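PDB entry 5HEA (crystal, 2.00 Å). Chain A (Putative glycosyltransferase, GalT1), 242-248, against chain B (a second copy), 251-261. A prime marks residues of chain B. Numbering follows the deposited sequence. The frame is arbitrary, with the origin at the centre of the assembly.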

# COMPACT_ATOMS: atom_id res chain seq x y z
N ILE A 242 19.00 15.74 25.50
CA ILE A 242 19.25 17.06 26.07
C ILE A 242 18.04 17.55 26.86
O ILE A 242 18.20 18.05 27.98
CB ILE A 242 19.64 18.10 24.98
CG1 ILE A 242 21.06 17.79 24.48
CG2 ILE A 242 19.53 19.54 25.53
CD1 ILE A 242 21.39 18.40 23.13
N ALA A 243 16.84 17.39 26.31
CA ALA A 243 15.64 17.86 27.00
C ALA A 243 15.42 17.14 28.34
O ALA A 243 14.99 17.75 29.32
CB ALA A 243 14.40 17.71 26.10
N LEU A 244 15.70 15.84 28.37
CA LEU A 244 15.55 15.07 29.59
C LEU A 244 16.56 15.48 30.64
O LEU A 244 16.21 15.74 31.78
CB LEU A 244 15.72 13.57 29.31
CG LEU A 244 14.46 12.73 29.22
CD1 LEU A 244 14.89 11.27 29.11
CD2 LEU A 244 13.54 12.95 30.43
N LEU A 245 17.84 15.51 30.25
CA LEU A 245 18.91 15.89 31.17
C LEU A 245 18.68 17.29 31.73
O LEU A 245 18.92 17.54 32.91
CB LEU A 245 20.27 15.82 30.49
CG LEU A 245 20.80 14.43 30.12
CD1 LEU A 245 22.11 14.57 29.37
CD2 LEU A 245 20.99 13.61 31.36
N ALA A 246 18.21 18.21 30.88
CA ALA A 246 17.99 19.59 31.31
C ALA A 246 16.87 19.63 32.33
O ALA A 246 16.96 20.32 33.34
CB ALA A 246 17.66 20.48 30.12
N SER A 247 15.82 18.85 32.07
CA SER A 247 14.66 18.77 32.95
C SER A 247 15.00 18.14 34.30
O SER A 247 14.35 18.42 35.29
CB SER A 247 13.56 17.97 32.26
OG SER A 247 13.12 18.67 31.11
N MET A 248 16.04 17.31 34.32
CA MET A 248 16.45 16.64 35.54
C MET A 248 17.61 17.35 36.24
O MET A 248 18.07 16.91 37.28
CB MET A 248 16.83 15.19 35.21
CG MET A 248 15.66 14.38 34.67
SD MET A 248 16.20 12.83 33.93
CE MET A 248 16.87 12.01 35.36
N ASP B 251 18.01 30.70 28.41
CA ASP B 251 17.49 30.10 29.63
C ASP B 251 16.36 29.11 29.37
O ASP B 251 15.50 29.33 28.50
CB ASP B 251 17.02 31.18 30.59
CG ASP B 251 16.60 30.61 31.92
OD1 ASP B 251 17.48 30.11 32.65
OD2 ASP B 251 15.39 30.66 32.23
N LEU B 252 16.35 28.02 30.14
CA LEU B 252 15.48 26.87 29.85
C LEU B 252 14.33 26.70 30.83
O LEU B 252 13.50 25.79 30.66
CB LEU B 252 16.32 25.57 29.83
CG LEU B 252 17.50 25.54 28.86
CD1 LEU B 252 18.32 24.26 29.05
CD2 LEU B 252 17.01 25.66 27.42
N THR B 253 14.26 27.56 31.84
CA THR B 253 13.31 27.38 32.93
C THR B 253 11.86 27.18 32.49
O THR B 253 11.21 26.22 32.92
CB THR B 253 13.37 28.56 33.91
OG1 THR B 253 14.71 28.71 34.36
CG2 THR B 253 12.46 28.30 35.09
N GLU B 254 11.34 28.07 31.66
CA GLU B 254 9.94 27.98 31.24
C GLU B 254 9.69 26.84 30.27
O GLU B 254 8.63 26.21 30.32
CB GLU B 254 9.46 29.30 30.63
CG GLU B 254 9.62 30.49 31.57
CD GLU B 254 8.84 30.31 32.87
OE1 GLU B 254 7.66 29.90 32.81
OE2 GLU B 254 9.43 30.57 33.95
N GLN B 255 10.66 26.56 29.40
CA GLN B 255 10.51 25.47 28.43
C GLN B 255 10.45 24.13 29.15
O GLN B 255 9.67 23.25 28.77
CB GLN B 255 11.65 25.47 27.42
CG GLN B 255 11.69 26.73 26.57
CD GLN B 255 10.61 26.75 25.52
OE1 GLN B 255 10.19 25.70 25.03
NE2 GLN B 255 10.15 27.94 25.16
N ILE B 256 11.26 23.98 30.19
CA ILE B 256 11.23 22.78 31.02
C ILE B 256 9.85 22.58 31.66
O ILE B 256 9.26 21.49 31.58
CB ILE B 256 12.36 22.81 32.08
CG1 ILE B 256 13.72 22.70 31.40
CG2 ILE B 256 12.21 21.65 33.03
CD1 ILE B 256 14.89 22.88 32.34
N LYS B 257 9.31 23.64 32.27
CA LYS B 257 7.96 23.59 32.84
C LYS B 257 6.92 23.19 31.79
O LYS B 257 6.06 22.34 32.04
CB LYS B 257 7.55 24.96 33.41
CG LYS B 257 8.37 25.44 34.59
CD LYS B 257 7.81 26.78 35.10
CE LYS B 257 8.71 27.42 36.15
NZ LYS B 257 8.21 28.78 36.54
N SER B 258 7.01 23.82 30.63
CA SER B 258 6.14 23.49 29.50
C SER B 258 6.30 22.03 29.06
O SER B 258 5.31 21.32 28.81
CB SER B 258 6.43 24.44 28.33
OG SER B 258 5.68 24.08 27.17
N TYR B 259 7.54 21.57 28.95
CA TYR B 259 7.83 20.19 28.57
C TYR B 259 7.22 19.18 29.55
O TYR B 259 6.61 18.20 29.14
CB TYR B 259 9.35 19.99 28.47
CG TYR B 259 9.86 18.61 28.07
CD1 TYR B 259 9.34 17.93 26.98
CD2 TYR B 259 10.92 18.01 28.75
CE1 TYR B 259 9.84 16.68 26.60
CE2 TYR B 259 11.42 16.77 28.38
CZ TYR B 259 10.89 16.12 27.31
OH TYR B 259 11.39 14.89 26.95
N LYS B 260 7.39 19.43 30.85
CA LYS B 260 6.86 18.51 31.86
C LYS B 260 5.34 18.44 31.78
O LYS B 260 4.76 17.36 31.92
CB LYS B 260 7.30 18.92 33.27
CG LYS B 260 8.79 18.85 33.49
CD LYS B 260 9.19 19.22 34.92
CE LYS B 260 10.70 19.37 35.02
NZ LYS B 260 11.27 19.43 36.39
N GLY B 261 4.70 19.58 31.55
CA GLY B 261 3.26 19.64 31.33
C GLY B 261 2.81 18.84 30.12
O GLY B 261 1.80 18.13 30.18

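Contact between a chain A helical segment (242-247) and the first turns of a chain B helix (253-261), two copies of the putative glycosyltransferase GalT1. The helices cross steeply, at 106° between their N-to-C directions, and their axes come no closer than 10.2 Å. Ser247 and Ile256′ lie nearest in backbone, with CA atoms 5.6 Å apart.

Ser247 is the most covered residue of chain A. Its chi1 of -64° (m) turns the hydroxyl back along its own helix, where OG donates to Ala243 O at 2.7 Å, the carbonyl that also accepts from Ser247 N at 3.1 Å. With its proton spent inside the helix, OG meets chain B through packing: it lies 3.3 Å from Tyr259′ CD2, at the ring edge and near the ring plane, and 3.7 Å from Ile256′ CG2.

Tyr259′ takes chi1 t (-179°), and its CA-to-CB bond points toward chain A. In this rotamer the ring reaches Ala243 and Leu244: Ala243 CB is 3.9 Å from Tyr259′ CE2, an apolar contact, and Leu244 CG is 4.4 Å from Tyr259′ OH. Leu244 starts its side chain away from chain B, but the end comes nearer; its chi1 of -102° lies between wells, while chi2 is t. The tyrosine hydroxyl is hydrogen-bonded elsewhere in the structure.

One helical turn before Tyr259′, Ile256′ adopts m,t (-67°, 173°), which extends CD1 to 3.4 Å from Ala246 O and 4.3 Å from Ala246 CB. Leu252′, also m,t (-57°, 174°), brings CD1 to 4.0 Å from the same Ala246 CB. The small methyl of Ala246, pointing toward chain B, thus packs against the ends of two longer side chains.

Lys260′ leaves its backbone sideways, yet chi1 m followed by three t torsions carries the amine to the carbonyl of Ser247. There Lys260′ NZ donates a weak hydrogen bond to Ser247 O at 3.4 Å, while its CE lies 4.2 Å from Ser247 CB. This is the only hydrogen bond between the two stretches; otherwise they meet through packing.

Beyond the contact, Asp251′ precedes the turn into the chain B helix; with chi1 t, its OD2 accepts a weak capping bond from Thr253′ N at 3.3 Å and a second bond from Thr253′ OG1 at 3.0 Å. The CA-to-CB bond of Lys257′ points away from chain A, and its extended side chain brings NZ to 3.4 Å from Glu254′ OE2, a salt bridge within the helix.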